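Local atomic coordinates of laccase (Botrytis aclada, PDB entry 3SQR), a protein that oxidises phenolic substrates such as hydroquinones at a set of copper ions while reducing dioxygen to water, probably in the breakdown and detoxification of lignin products. Residues F171-Y175 with H527-S533; W214-G220 with N400-W404; E392-S396 with I453-F459; A532-A537 with D576-I580. All coordinates share one frame; numbering follows the deposited sequence.

Contact 1. Residues F171-Y175 with H527-S533; sequences FSLQY and HIAWHAS. With CU (copper (II) ion), chain D; CU (copper (II) ion), chain F.
Leu-173 lays its two methyls on one side of helix 529-533. CD2 sits 3.7 Å from CB of Ala-529 and also borders OG of Ser-533, while CD1 reaches CZ3 of Trp-530 at 3.6 Å, the leucine crossing the indole at about a right angle. Alanine suits its place because a single methyl lets both Leu-173 and the ring of Tyr-175 come close. The phenol of Tyr-175 is directed at the chain just before the helix: OH lies 3.0 Å from the carbonyl O of His-527 and 3.4 Å from ND1 of the same residue, at the edge of the imidazole. CG of Tyr-175 stands between backbone N and carbonyl carbon (chi1 85°), which swings the ring across to His-527. That histidine binds a type 3 copper through NE2 at 2.1 Å, with His-126 and His-168 as fellow ligands, and His-531 serves the type 1 copper through ND1. A water gives a hydrogen bond to OG of Ser-533 (2.7 Å) and at most a weak one to O of Ser-172; both serine hydroxyls have Asp-577 as outside partner. The 171-175 loop, linking strands 163-169 and 180-186, packs on helix 529-533, with helix 210-217 covering Leu-173 and Trp-530 and strand 463-467 against His-527.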
# COMPACT_ATOMS: atom_id res chain seq x y z
N PHE A 171 -6.38 3.31 10.01
CA PHE A 171 -7.32 3.15 11.11
C PHE A 171 -8.45 2.28 10.61
O PHE A 171 -9.29 2.68 9.76
CB PHE A 171 -7.82 4.51 11.55
CG PHE A 171 -8.81 4.46 12.67
CD1 PHE A 171 -10.14 4.22 12.39
CD2 PHE A 171 -8.41 4.70 13.94
CE1 PHE A 171 -11.08 4.20 13.40
CE2 PHE A 171 -9.34 4.68 15.00
CZ PHE A 171 -10.67 4.41 14.71
N SER A 172 -8.39 1.02 11.02
CA SER A 172 -9.44 0.08 10.68
C SER A 172 -9.67 0.07 9.15
O SER A 172 -8.67 0.11 8.39
CB SER A 172 -10.72 0.33 11.56
OG SER A 172 -11.76 -0.60 11.20
N LEU A 173 -10.89 -0.07 8.67
CA LEU A 173 -11.12 -0.30 7.23
C LEU A 173 -11.29 0.96 6.42
O LEU A 173 -11.73 0.89 5.28
CB LEU A 173 -12.40 -1.15 7.05
CG LEU A 173 -12.41 -2.52 7.70
CD1 LEU A 173 -13.88 -3.07 7.71
CD2 LEU A 173 -11.52 -3.45 6.91
N GLN A 174 -10.92 2.10 6.98
CA GLN A 174 -11.31 3.38 6.36
C GLN A 174 -10.83 3.54 4.95
O GLN A 174 -11.49 4.15 4.18
CB GLN A 174 -10.80 4.56 7.14
CG GLN A 174 -11.53 4.74 8.46
CD GLN A 174 -10.99 5.89 9.32
OE1 GLN A 174 -9.83 6.27 9.23
NE2 GLN A 174 -11.84 6.43 10.23
N TYR A 175 -9.66 3.02 4.62
CA TYR A 175 -9.22 3.26 3.23
C TYR A 175 -10.10 2.54 2.23
O TYR A 175 -10.13 2.89 1.02
CB TYR A 175 -7.71 3.02 2.98
CG TYR A 175 -7.30 1.59 2.69
CD1 TYR A 175 -7.43 1.08 1.45
CD2 TYR A 175 -6.82 0.76 3.67
CE1 TYR A 175 -7.09 -0.18 1.13
CE2 TYR A 175 -6.46 -0.58 3.36
CZ TYR A 175 -6.58 -1.02 2.09
OH TYR A 175 -6.26 -2.30 1.67
N HIS A 527 -2.09 -6.78 3.78
CA HIS A 527 -2.72 -5.55 3.35
C HIS A 527 -4.13 -5.79 2.80
O HIS A 527 -4.82 -4.82 2.37
CB HIS A 527 -1.87 -4.84 2.25
CG HIS A 527 -1.83 -3.34 2.37
ND1 HIS A 527 -2.97 -2.59 2.28
CD2 HIS A 527 -0.80 -2.46 2.54
CE1 HIS A 527 -2.65 -1.31 2.41
NE2 HIS A 527 -1.35 -1.20 2.59
N ILE A 528 -4.60 -7.03 2.84
CA ILE A 528 -6.02 -7.29 2.57
C ILE A 528 -6.74 -6.74 3.81
O ILE A 528 -6.46 -7.18 4.94
CB ILE A 528 -6.31 -8.77 2.35
CG1 ILE A 528 -5.68 -9.29 1.06
CG2 ILE A 528 -7.88 -9.00 2.37
CD1 ILE A 528 -5.67 -10.85 0.91
N ALA A 529 -7.55 -5.71 3.63
CA ALA A 529 -8.04 -4.96 4.74
C ALA A 529 -8.80 -5.85 5.72
O ALA A 529 -8.63 -5.68 6.91
CB ALA A 529 -8.94 -3.74 4.27
N TRP A 530 -9.60 -6.78 5.20
CA TRP A 530 -10.26 -7.72 6.09
C TRP A 530 -9.28 -8.49 6.94
O TRP A 530 -9.56 -8.64 8.14
CB TRP A 530 -11.14 -8.70 5.34
CG TRP A 530 -12.05 -8.09 4.32
CD1 TRP A 530 -12.06 -8.34 3.00
CD2 TRP A 530 -13.12 -7.17 4.56
NE1 TRP A 530 -13.07 -7.66 2.39
CE2 TRP A 530 -13.75 -6.96 3.35
CE3 TRP A 530 -13.68 -6.62 5.73
CZ2 TRP A 530 -14.88 -6.14 3.23
CZ3 TRP A 530 -14.76 -5.81 5.61
CH2 TRP A 530 -15.34 -5.58 4.36
N HIS A 531 -8.17 -8.93 6.35
CA HIS A 531 -7.19 -9.76 7.06
C HIS A 531 -6.45 -8.95 8.09
O HIS A 531 -6.27 -9.39 9.23
CB HIS A 531 -6.23 -10.42 6.08
CG HIS A 531 -6.90 -11.39 5.15
ND1 HIS A 531 -6.23 -12.12 4.22
CD2 HIS A 531 -8.22 -11.71 5.00
CE1 HIS A 531 -7.09 -12.88 3.55
NE2 HIS A 531 -8.30 -12.66 4.03
N ALA A 532 -6.09 -7.72 7.75
CA ALA A 532 -5.53 -6.81 8.73
C ALA A 532 -6.44 -6.61 9.90
O ALA A 532 -6.04 -6.69 11.06
CB ALA A 532 -5.16 -5.42 8.04
N SER A 533 -7.71 -6.36 9.61
CA SER A 533 -8.72 -6.14 10.65
C SER A 533 -8.96 -7.41 11.53
O SER A 533 -9.24 -7.28 12.75
CB SER A 533 -10.00 -5.72 10.03
OG SER A 533 -9.95 -4.33 9.81
CU CU D . -4.24 -11.87 3.98
CU CU F . -0.46 0.69 2.80
O HOH W 1 -7.83 -2.98 8.70

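Contact 2. Residues W214-G220 with N400-W404; sequences WDTARLG and NYFTW. With NAG (2-acetamido-2-deoxy-beta-D-glucopyranose), chain B; BMA (beta-D-mannopyranose), chain C.
Trp-214 turns the edge of its six-membered ring toward the face of the Tyr-401 ring, a T-shaped pair with centroids 5.6 Å apart and planes at 72°. With CG anti to the backbone N (chi1 159°), the indole is set beside Arg-218, whose CD covers one face near the rim, and its NE1 is held by the carbonyl of Asp-576. Asp-215, next in line, accepts a bond on OD2 from O6 of an N-acetylglucosamine of the attached glycan. Its OD1 lies over the centre of one face of the Arg-218 guanidinium, an attraction of charges alone. The opposite face of that guanidinium is laid almost flat on Tyr-401, the two planes 13° apart and NH1 3.5 Å from CE2. Arginine suits this position because its extended chain serves the aromatic ring as well: CD makes a CH-pi contact 4.0 Å from the ring centroid of Tyr-401. Here the helix runs out in a type I turn from Ala-217 to Gly-220, packing the second cupredoxin-like domain of this multicopper oxidase against the start of edge strand 402-406 in the third. The turn leaves the carbonyl of Arg-218 pointing straight at the strand, and its O accepts from N of Phe-402 at 2.8 Å. Beyond Leu-219, Gly-220 takes a positive phi that strongly favours glycine, and its bare CA comes to 3.6 Å from CB of Phe-402.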
# COMPACT_ATOMS: atom_id res chain seq x y z
N TRP A 214 -18.62 -5.35 7.53
CA TRP A 214 -17.54 -5.96 8.31
C TRP A 214 -18.09 -7.08 9.19
O TRP A 214 -17.46 -8.13 9.36
CB TRP A 214 -16.87 -4.89 9.17
CG TRP A 214 -16.10 -5.35 10.34
CD1 TRP A 214 -16.38 -5.05 11.64
CD2 TRP A 214 -14.96 -6.23 10.39
NE1 TRP A 214 -15.51 -5.65 12.47
CE2 TRP A 214 -14.61 -6.37 11.74
CE3 TRP A 214 -14.20 -6.88 9.44
CZ2 TRP A 214 -13.54 -7.16 12.15
CZ3 TRP A 214 -13.16 -7.69 9.86
CH2 TRP A 214 -12.81 -7.77 11.19
N ASP A 215 -19.27 -6.86 9.78
CA ASP A 215 -19.80 -7.94 10.63
C ASP A 215 -20.07 -9.23 9.85
O ASP A 215 -19.82 -10.35 10.36
CB ASP A 215 -21.04 -7.45 11.43
CG ASP A 215 -20.67 -6.47 12.49
OD1 ASP A 215 -19.68 -6.69 13.21
OD2 ASP A 215 -21.38 -5.45 12.63
N THR A 216 -20.50 -9.13 8.60
CA THR A 216 -20.57 -10.32 7.73
C THR A 216 -19.16 -10.79 7.37
O THR A 216 -18.85 -11.98 7.47
CB THR A 216 -21.33 -10.05 6.46
OG1 THR A 216 -22.63 -9.56 6.81
CG2 THR A 216 -21.43 -11.32 5.60
N ALA A 217 -18.30 -9.83 6.98
CA ALA A 217 -16.97 -10.23 6.47
C ALA A 217 -16.22 -10.99 7.53
O ALA A 217 -15.53 -11.96 7.24
CB ALA A 217 -16.15 -9.00 5.99
N ARG A 218 -16.37 -10.58 8.76
CA ARG A 218 -15.56 -11.17 9.81
C ARG A 218 -16.02 -12.59 10.23
O ARG A 218 -15.37 -13.22 11.04
CB ARG A 218 -15.50 -10.27 11.01
CG ARG A 218 -16.73 -10.25 11.85
CD ARG A 218 -16.64 -9.11 12.77
NE ARG A 218 -17.65 -9.18 13.84
CZ ARG A 218 -17.57 -8.46 14.95
NH1 ARG A 218 -16.57 -7.60 15.13
NH2 ARG A 218 -18.50 -8.60 15.89
N LEU A 219 -17.11 -13.09 9.67
CA LEU A 219 -17.46 -14.50 9.85
C LEU A 219 -16.46 -15.38 9.11
O LEU A 219 -16.41 -16.61 9.31
CB LEU A 219 -18.90 -14.76 9.36
CG LEU A 219 -20.03 -13.96 10.05
CD1 LEU A 219 -21.47 -14.33 9.49
CD2 LEU A 219 -20.01 -14.06 11.55
N GLY A 220 -15.68 -14.78 8.20
CA GLY A 220 -14.56 -15.49 7.55
C GLY A 220 -14.36 -15.26 6.08
O GLY A 220 -13.26 -15.49 5.51
N ASN A 400 -14.59 -14.39 18.76
CA ASN A 400 -15.85 -13.76 18.47
C ASN A 400 -16.16 -13.82 16.98
O ASN A 400 -17.31 -13.68 16.56
CB ASN A 400 -15.80 -12.31 18.94
CG ASN A 400 -15.62 -12.19 20.44
OD1 ASN A 400 -15.87 -13.15 21.19
ND2 ASN A 400 -15.19 -11.01 20.89
N TYR A 401 -15.11 -13.98 16.17
CA TYR A 401 -15.28 -13.96 14.72
C TYR A 401 -13.97 -14.53 14.20
O TYR A 401 -13.14 -14.92 15.01
CB TYR A 401 -15.57 -12.55 14.24
CG TYR A 401 -14.59 -11.48 14.71
CD1 TYR A 401 -13.37 -11.30 14.06
CD2 TYR A 401 -14.89 -10.66 15.82
CE1 TYR A 401 -12.46 -10.34 14.49
CE2 TYR A 401 -14.01 -9.68 16.24
CZ TYR A 401 -12.77 -9.53 15.56
OH TYR A 401 -11.89 -8.58 15.99
N PHE A 402 -13.85 -14.65 12.89
CA PHE A 402 -12.70 -15.28 12.25
C PHE A 402 -11.50 -14.38 12.47
O PHE A 402 -11.54 -13.21 12.17
CB PHE A 402 -12.94 -15.39 10.75
CG PHE A 402 -11.91 -16.14 10.02
CD1 PHE A 402 -10.74 -15.51 9.58
CD2 PHE A 402 -12.09 -17.47 9.71
CE1 PHE A 402 -9.78 -16.21 8.88
CE2 PHE A 402 -11.13 -18.17 9.00
CZ PHE A 402 -9.96 -17.52 8.60
N THR A 403 -10.43 -14.96 12.98
CA THR A 403 -9.20 -14.23 13.22
C THR A 403 -8.07 -15.00 12.59
O THR A 403 -8.10 -16.23 12.55
CB THR A 403 -8.86 -14.05 14.69
OG1 THR A 403 -8.61 -15.33 15.30
CG2 THR A 403 -9.96 -13.35 15.45
N TRP A 404 -7.06 -14.26 12.12
CA TRP A 404 -5.77 -14.82 11.73
C TRP A 404 -4.83 -14.76 12.93
O TRP A 404 -4.88 -13.78 13.71
CB TRP A 404 -5.16 -14.02 10.56
CG TRP A 404 -6.03 -13.93 9.37
CD1 TRP A 404 -6.89 -12.93 9.10
CD2 TRP A 404 -6.21 -14.91 8.34
NE1 TRP A 404 -7.56 -13.20 7.93
CE2 TRP A 404 -7.17 -14.40 7.44
CE3 TRP A 404 -5.66 -16.19 8.11
CZ2 TRP A 404 -7.60 -15.10 6.34
CZ3 TRP A 404 -6.09 -16.87 6.98
CH2 TRP A 404 -7.05 -16.33 6.11
C1 NAG B . -20.81 1.09 11.80
C2 NAG B . -21.83 0.84 10.72
C3 NAG B . -22.93 -0.07 11.23
C4 NAG B . -22.35 -1.29 11.97
C5 NAG B . -21.33 -0.85 12.99
C6 NAG B . -20.65 -1.97 13.80
C7 NAG B . -22.19 2.66 9.13
C8 NAG B . -22.90 3.98 8.89
N2 NAG B . -22.38 2.12 10.31
O3 NAG B . -23.62 -0.49 10.09
O4 NAG B . -23.37 -2.01 12.65
O5 NAG B . -20.33 -0.13 12.27
O6 NAG B . -20.10 -2.86 12.88
O7 NAG B . -21.52 2.11 8.30
C1 BMA C . -23.60 -3.25 11.98
C2 BMA C . -24.37 -4.13 12.97
C3 BMA C . -24.83 -5.35 12.20
C4 BMA C . -25.60 -5.07 10.92
C5 BMA C . -24.93 -4.02 9.99
C6 BMA C . -25.90 -3.20 9.11
O2 BMA C . -25.45 -3.34 13.44
O3 BMA C . -25.57 -6.15 13.11
O4 BMA C . -25.68 -6.28 10.21
O5 BMA C . -24.33 -3.02 10.80
O6 BMA C . -26.85 -3.75 8.20

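Contact 3. Residues E392-S396 with I453-F459; sequences EQVSS and IEDLTGF. With NAG (2-acetamido-2-deoxy-beta-D-glucopyranose), chain I.
Glu-392, Gln-393 and Val-394 pair in parallel with Ile-453, Glu-454 and Asp-455 through backbone hydrogen bonds. N of Glu-454 bonds O of Glu-392 at 2.9 Å, N of Val-394 bonds O of Glu-454 at 2.7 Å, and N of Leu-456 closes the run on O of Val-394 at 2.8 Å. Apolar contacts lie on the Val-394 side of the sheet, where CG2 presses on CD1 of Ile-453 at a tight 3.5 Å; both residues are beta-branched, which suits extended backbone. On the Gln-393 side, the glutamine and Glu-454 run side by side, and NE2 gives a weak bond to OE2 at 3.3 Å, amide and carboxylate planes nearly perpendicular. CD1 of Leu-456 covers the glutamine's amide, which also borders a glycan N-acetylglucosamine. Where strand 448-455 ends and turns, OD1 of Asp-455 takes N of Thr-457 in an Asx turn and, through its syn lone pair, the Thr-457 hydroxyl at 2.6 Å. That hydroxyl accepts from N of Phe-459, an ST turn. Two waters bridge the segments, from OG of Ser-395 to O of Leu-456 and from OG of Ser-396 to O of Thr-457. With OD2 accepting from N of Asn-507 as well, Asp-455 is consistent with a carboxylate that holds the turn.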
# COMPACT_ATOMS: atom_id res chain seq x y z
N GLU A 392 7.86 -17.05 11.82
CA GLU A 392 6.53 -16.94 12.31
C GLU A 392 5.57 -17.63 11.33
O GLU A 392 5.84 -17.75 10.15
CB GLU A 392 6.16 -15.49 12.57
CG GLU A 392 6.92 -14.95 13.83
CD GLU A 392 6.26 -13.83 14.47
OE1 GLU A 392 5.84 -12.89 13.74
OE2 GLU A 392 6.20 -13.85 15.71
N GLN A 393 4.47 -18.07 11.90
CA GLN A 393 3.53 -18.94 11.22
C GLN A 393 2.14 -18.44 11.31
O GLN A 393 1.59 -18.20 12.39
CB GLN A 393 3.62 -20.36 11.79
CG GLN A 393 5.04 -20.90 11.77
CD GLN A 393 5.14 -22.26 12.41
OE1 GLN A 393 4.34 -22.62 13.26
NE2 GLN A 393 6.09 -23.02 12.00
N VAL A 394 1.53 -18.32 10.14
CA VAL A 394 0.16 -17.86 10.05
C VAL A 394 -0.81 -19.04 10.10
O VAL A 394 -0.68 -19.99 9.37
CB VAL A 394 -0.07 -17.06 8.78
CG1 VAL A 394 -1.48 -16.45 8.74
CG2 VAL A 394 1.00 -15.92 8.70
N SER A 395 -1.80 -18.88 10.96
CA SER A 395 -2.91 -19.78 11.04
C SER A 395 -4.20 -18.98 11.22
O SER A 395 -4.20 -17.76 11.05
CB SER A 395 -2.68 -20.80 12.17
OG SER A 395 -3.62 -21.83 12.04
N SER A 396 -5.30 -19.67 11.53
CA SER A 396 -6.53 -18.98 11.83
C SER A 396 -7.24 -19.59 13.02
O SER A 396 -6.94 -20.73 13.42
CB SER A 396 -7.45 -18.96 10.62
OG SER A 396 -7.85 -20.28 10.31
N ILE A 453 7.81 -15.74 7.13
CA ILE A 453 6.45 -15.88 7.52
C ILE A 453 5.88 -17.01 6.66
O ILE A 453 6.04 -17.04 5.44
CB ILE A 453 5.65 -14.57 7.38
CG1 ILE A 453 4.22 -14.79 7.89
CG2 ILE A 453 5.76 -14.00 5.96
CD1 ILE A 453 3.43 -13.51 8.12
N GLU A 454 5.31 -17.97 7.35
CA GLU A 454 4.79 -19.19 6.77
C GLU A 454 3.31 -19.21 6.77
O GLU A 454 2.65 -18.85 7.75
CB GLU A 454 5.24 -20.38 7.61
CG GLU A 454 6.70 -20.55 7.71
CD GLU A 454 7.00 -21.83 8.48
OE1 GLU A 454 6.43 -22.87 8.10
OE2 GLU A 454 7.77 -21.74 9.46
N ASP A 455 2.76 -19.65 5.67
CA ASP A 455 1.31 -19.86 5.62
C ASP A 455 0.99 -21.28 6.05
O ASP A 455 1.10 -22.17 5.23
CB ASP A 455 0.82 -19.66 4.19
CG ASP A 455 -0.75 -19.79 4.07
OD1 ASP A 455 -1.36 -19.97 5.11
OD2 ASP A 455 -1.30 -19.73 2.96
N LEU A 456 0.47 -21.46 7.25
CA LEU A 456 0.06 -22.77 7.75
C LEU A 456 -1.44 -22.79 7.85
O LEU A 456 -1.99 -23.56 8.61
CB LEU A 456 0.69 -23.07 9.13
CG LEU A 456 2.23 -23.09 9.24
CD1 LEU A 456 2.69 -23.77 10.55
CD2 LEU A 456 2.93 -23.76 8.06
N THR A 457 -2.12 -21.90 7.12
CA THR A 457 -3.57 -21.78 7.26
C THR A 457 -4.29 -22.85 6.48
O THR A 457 -5.48 -23.10 6.73
CB THR A 457 -4.14 -20.43 6.74
OG1 THR A 457 -3.92 -20.36 5.34
CG2 THR A 457 -3.48 -19.28 7.47
N GLY A 458 -3.63 -23.39 5.46
CA GLY A 458 -4.27 -24.33 4.57
C GLY A 458 -5.10 -23.73 3.47
O GLY A 458 -5.56 -24.44 2.60
N PHE A 459 -5.29 -22.40 3.47
CA PHE A 459 -6.24 -21.79 2.54
C PHE A 459 -5.58 -21.43 1.22
O PHE A 459 -6.24 -21.17 0.23
CB PHE A 459 -6.85 -20.56 3.16
CG PHE A 459 -7.58 -20.82 4.42
CD1 PHE A 459 -8.56 -21.79 4.51
CD2 PHE A 459 -7.28 -20.06 5.55
CE1 PHE A 459 -9.25 -21.99 5.71
CE2 PHE A 459 -7.97 -20.29 6.74
CZ PHE A 459 -8.94 -21.24 6.82
C1 NAG I . 6.86 -19.33 16.05
C2 NAG I . 8.24 -19.02 16.61
C3 NAG I . 9.26 -19.93 15.94
C4 NAG I . 8.85 -21.38 16.08
C5 NAG I . 7.48 -21.55 15.43
C6 NAG I . 7.00 -23.01 15.47
C7 NAG I . 8.73 -16.73 17.42
C8 NAG I . 9.21 -15.33 17.11
N2 NAG I . 8.67 -17.61 16.44
O3 NAG I . 10.48 -19.69 16.58
O4 NAG I . 9.78 -22.18 15.38
O5 NAG I . 6.60 -20.73 16.18
O6 NAG I . 6.93 -23.37 16.84
O7 NAG I . 8.42 -17.00 18.58
O HOH W 2 -2.32 -23.95 11.19
O HOH W 3 -6.18 -22.03 9.38

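Contact 4. Residues A532-A537 with D576-I580; sequences ASEGLA and DDSGI
A Schellman motif ends helix 529-533, and the C-terminal tail of the chain docks on the carbonyls of that helix end. Gly-535, at positive phi, is the C-prime residue: its N bonds O of Ala-532, and N of Leu-536 reaches back to O of His-531. Ser-578 brings two donors to this end. Its hydroxyl OG gives a 2.7 Å bond to O of Ala-532, approaching from the face of that carbonyl opposite to N of Gly-535, while its own backbone N bonds O of Ser-533 at 2.8 Å. Serine fits because, with OG set between backbone N and carbonyl carbon (chi1 60°), the short arm carries the hydroxyl to the carbonyl one residue back from the one its amide holds. Asp-577 lies alongside. The hydroxyl of Ser-533 comes in from above its carboxylate plane, OG 2.7 Å from OD2, the oxygen that Ser-172 shares; OD1 holds N of Gly-579 at 3.0 Å in an Asx turn. At the end of the chain, CD1 of Ile-580 packs against two methyls, 3.5 Å from CB of Ala-537 and 3.9 Å from CB of Ala-532, residues small enough for it to come close. The terminal O of Ile-580 lies 2.7 Å from the water on Ser-533, within reach of a proton for which several acceptors compete, and OXT makes a weak bond with His-170, a type 3 copper ligand. Helix-end carbonyls are thus matched with donors, while two serine hydroxyls and a backbone amide probably stabilise the buried carboxylate of Asp-577 as an anion.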
# COMPACT_ATOMS: atom_id res chain seq x y z
N ALA A 532 -6.09 -7.72 7.75
CA ALA A 532 -5.53 -6.81 8.73
C ALA A 532 -6.44 -6.61 9.90
O ALA A 532 -6.04 -6.69 11.06
CB ALA A 532 -5.16 -5.42 8.04
N SER A 533 -7.71 -6.36 9.61
CA SER A 533 -8.72 -6.14 10.65
C SER A 533 -8.96 -7.41 11.53
O SER A 533 -9.24 -7.28 12.75
CB SER A 533 -10.00 -5.72 10.03
OG SER A 533 -9.95 -4.33 9.81
N GLU A 534 -8.75 -8.56 10.90
CA GLU A 534 -8.78 -9.89 11.53
C GLU A 534 -7.50 -10.28 12.22
O GLU A 534 -7.33 -11.42 12.62
CB GLU A 534 -9.20 -10.91 10.47
CG GLU A 534 -10.66 -10.73 10.12
CD GLU A 534 -11.08 -11.21 8.77
OE1 GLU A 534 -10.29 -11.87 8.08
OE2 GLU A 534 -12.25 -10.91 8.38
N GLY A 535 -6.56 -9.34 12.37
CA GLY A 535 -5.37 -9.57 13.08
C GLY A 535 -4.20 -10.26 12.42
O GLY A 535 -3.27 -10.71 13.14
N LEU A 536 -4.13 -10.31 11.09
CA LEU A 536 -3.00 -10.88 10.44
C LEU A 536 -1.86 -9.89 10.38
O LEU A 536 -1.64 -9.24 9.37
CB LEU A 536 -3.33 -11.36 8.99
CG LEU A 536 -2.54 -12.54 8.52
CD1 LEU A 536 -3.09 -13.06 7.19
CD2 LEU A 536 -1.08 -12.22 8.37
N ALA A 537 -1.12 -9.83 11.45
CA ALA A 537 -0.20 -8.77 11.66
C ALA A 537 0.69 -9.07 12.84
O ALA A 537 0.28 -9.75 13.76
CB ALA A 537 -1.00 -7.45 11.91
N ASP A 576 -13.61 -2.57 17.03
CA ASP A 576 -14.28 -3.84 16.78
C ASP A 576 -13.47 -4.66 15.77
O ASP A 576 -13.98 -5.52 15.11
CB ASP A 576 -15.80 -3.67 16.43
CG ASP A 576 -16.03 -3.30 15.01
OD1 ASP A 576 -15.11 -2.66 14.46
OD2 ASP A 576 -17.10 -3.63 14.45
N ASP A 577 -12.18 -4.41 15.77
CA ASP A 577 -11.26 -5.18 14.99
C ASP A 577 -9.89 -5.07 15.59
O ASP A 577 -9.74 -4.70 16.75
CB ASP A 577 -11.34 -4.80 13.50
CG ASP A 577 -10.82 -3.40 13.17
OD1 ASP A 577 -10.27 -2.70 14.04
OD2 ASP A 577 -11.01 -3.02 11.97
N SER A 578 -8.85 -5.42 14.84
CA SER A 578 -7.52 -5.45 15.41
C SER A 578 -6.94 -4.05 15.76
O SER A 578 -5.96 -3.96 16.47
CB SER A 578 -6.58 -6.03 14.36
OG SER A 578 -6.64 -5.19 13.22
N GLY A 579 -7.52 -3.01 15.21
CA GLY A 579 -7.04 -1.66 15.41
C GLY A 579 -6.24 -1.11 14.25
O GLY A 579 -6.07 0.14 14.15
N ILE A 580 -5.78 -1.98 13.35
CA ILE A 580 -4.88 -1.50 12.29
C ILE A 580 -5.59 -1.53 10.99
O ILE A 580 -6.82 -1.81 10.96
CB ILE A 580 -3.59 -2.37 12.15
CG1 ILE A 580 -3.91 -3.85 11.85
CG2 ILE A 580 -2.60 -2.15 13.31
CD1 ILE A 580 -2.83 -4.56 11.06
OXT ILE A 580 -4.92 -1.38 9.94
O HOH W 1 -7.83 -2.98 8.70

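In the fold
From the N terminus, the 171-175 loop of the first domain comes first and meets 527-533 some 350 residues later, so contact 1 closes a long loop and ties the first domain to the third. Nested within it is contact 2, running from helix 210-217 of the second domain to 400-404 in the third. Contact 3 also lies within contact 1 but crosses contact 2: 392-396 precedes 400-404 in neighbouring strands of one sheet, and 453-459 follows. Contact 4 comes in series, sharing Ala-532, Ser-533 and a water with contact 1 as the C-terminal tail folds back. Trp-214 and Trp-404 bring contact 2 against contacts 1 and 4, around the copper-bearing segment.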